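Protein virC2 (Agrobacterium tumefaciens, PDB 2RH3) probably binds DNA through its C-terminal ribbon-helix-helix domain, the part present here, and enhances T-DNA transfer and virulence in crown gall tumour formation. Local coordinates at residues A[35-40]-A[110-115]. Sequence-based numbering, arbitrary orientation.
Sequences LRRALG and ACFFAR
Ala38 and Phe112 meet where helix 27-47 passes close to helix 97-118, with their CA atoms 5.6 Å apart. The contact is apolar: CB of Ala38 lies 3.9 Å from CB of Phe112 and 4.1 Å from its CD1, so the methyl group touches the CB and one ortho carbon of the aromatic side chain, approaching the ring obliquely. The short side chain of Ala38 is consistent with this close approach of the two backbones. With CG anti to the backbone N (chi1 -178°), the phenyl group of Phe112 is carried past the methyl of Ala38 toward Arg37, and it also touches Ile34. In this ribbon-helix-helix domain, whose two strands, 2-7 and 71-76, pair antiparallel within a single chain, the contact joins the long helix that lies between the two strands in sequence to the last helix. On the same helix, the buried Leu35 and Leu39 touch Leu109 and Ala108 of helix 97-118. A second, more exposed contact involves the aliphatic part of Arg37, whose CG reaches the ring edge of Phe112, 3.9 Å from CE1. A bend at chi2 (67°) turns the rest of the arginine away from the ring, and its guanidinium plane stands 87° from that of the phenyl group. NE of Arg37 forms a long, weak ion pair with Asp41.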
# COMPACT_ATOMS: atom_id res chain seq x y z
N LEU A 35 4.66 -3.94 2.95
CA LEU A 35 4.19 -3.83 1.56
C LEU A 35 4.37 -5.15 0.80
O LEU A 35 3.53 -5.49 -0.05
CB LEU A 35 4.89 -2.68 0.84
CG LEU A 35 4.32 -2.21 -0.50
CD1 LEU A 35 2.82 -1.98 -0.41
CD2 LEU A 35 5.03 -0.96 -0.99
N ARG A 36 5.45 -5.87 1.08
CA ARG A 36 5.72 -7.15 0.42
C ARG A 36 4.54 -8.11 0.63
O ARG A 36 4.05 -8.75 -0.32
CB ARG A 36 7.03 -7.75 0.95
CG ARG A 36 7.43 -9.06 0.30
CD ARG A 36 8.79 -9.54 0.77
NE ARG A 36 9.88 -8.72 0.25
CZ ARG A 36 10.72 -8.02 1.01
NH1 ARG A 36 10.62 -8.05 2.33
NH2 ARG A 36 11.68 -7.30 0.43
N ARG A 37 4.09 -8.20 1.88
CA ARG A 37 2.99 -9.06 2.25
C ARG A 37 1.67 -8.48 1.73
O ARG A 37 0.86 -9.21 1.16
CB ARG A 37 2.91 -9.21 3.78
CG ARG A 37 1.71 -10.01 4.27
CD ARG A 37 1.79 -11.46 3.87
NE ARG A 37 0.66 -12.21 4.38
CZ ARG A 37 0.64 -13.53 4.58
NH1 ARG A 37 1.71 -14.28 4.29
NH2 ARG A 37 -0.45 -14.12 5.07
N ALA A 38 1.47 -7.18 1.93
CA ALA A 38 0.26 -6.48 1.48
C ALA A 38 0.05 -6.62 -0.04
O ALA A 38 -1.06 -6.88 -0.49
CB ALA A 38 0.30 -5.02 1.90
N LEU A 39 1.12 -6.49 -0.81
CA LEU A 39 0.99 -6.60 -2.27
C LEU A 39 0.73 -8.04 -2.70
O LEU A 39 0.05 -8.27 -3.71
CB LEU A 39 2.21 -6.03 -3.00
CG LEU A 39 2.41 -4.51 -2.86
CD1 LEU A 39 3.87 -4.14 -3.11
CD2 LEU A 39 1.47 -3.72 -3.78
N GLY A 40 1.25 -8.99 -1.93
CA GLY A 40 0.96 -10.40 -2.17
C GLY A 40 -0.51 -10.71 -1.95
O GLY A 40 -1.15 -11.35 -2.79
N ALA A 110 -3.65 0.08 2.80
CA ALA A 110 -4.91 0.41 3.44
C ALA A 110 -5.69 -0.86 3.78
O ALA A 110 -6.28 -0.95 4.84
CB ALA A 110 -5.73 1.34 2.55
N CYS A 111 -5.66 -1.82 2.86
CA CYS A 111 -6.29 -3.13 3.01
C CYS A 111 -5.65 -3.97 4.14
O CYS A 111 -6.36 -4.59 4.94
CB CYS A 111 -6.22 -3.88 1.68
SG CYS A 111 -7.17 -5.40 1.62
N PHE A 112 -4.32 -3.97 4.19
CA PHE A 112 -3.56 -4.68 5.21
C PHE A 112 -3.89 -4.09 6.59
O PHE A 112 -4.16 -4.82 7.55
CB PHE A 112 -2.05 -4.52 4.91
CG PHE A 112 -1.17 -5.26 5.87
CD1 PHE A 112 -0.68 -6.52 5.55
CD2 PHE A 112 -0.82 -4.69 7.09
CE1 PHE A 112 0.13 -7.22 6.46
CE2 PHE A 112 -0.02 -5.38 8.00
CZ PHE A 112 0.47 -6.64 7.67
N PHE A 113 -3.88 -2.76 6.69
CA PHE A 113 -4.16 -2.08 7.95
C PHE A 113 -5.61 -2.29 8.42
O PHE A 113 -5.84 -2.47 9.61
CB PHE A 113 -3.84 -0.59 7.89
CG PHE A 113 -2.41 -0.26 7.53
CD1 PHE A 113 -1.33 -1.05 7.98
CD2 PHE A 113 -2.14 0.89 6.78
CE1 PHE A 113 -0.00 -0.72 7.64
CE2 PHE A 113 -0.82 1.23 6.46
CZ PHE A 113 0.24 0.42 6.88
N ALA A 114 -6.56 -2.28 7.49
CA ALA A 114 -7.97 -2.52 7.85
C ALA A 114 -8.17 -3.96 8.35
O ALA A 114 -8.96 -4.21 9.27
CB ALA A 114 -8.90 -2.23 6.67
N ARG A 115 -7.42 -4.89 7.75
CA ARG A 115 -7.49 -6.30 8.13
C ARG A 115 -6.94 -6.46 9.55
O ARG A 115 -7.52 -7.16 10.37
CB ARG A 115 -6.72 -7.17 7.14
CG ARG A 115 -6.96 -8.69 7.32
CD ARG A 115 -6.21 -9.53 6.27
NE ARG A 115 -6.48 -9.13 4.88
CZ ARG A 115 -7.55 -9.51 4.16
NH1 ARG A 115 -8.48 -10.31 4.68
NH2 ARG A 115 -7.68 -9.09 2.91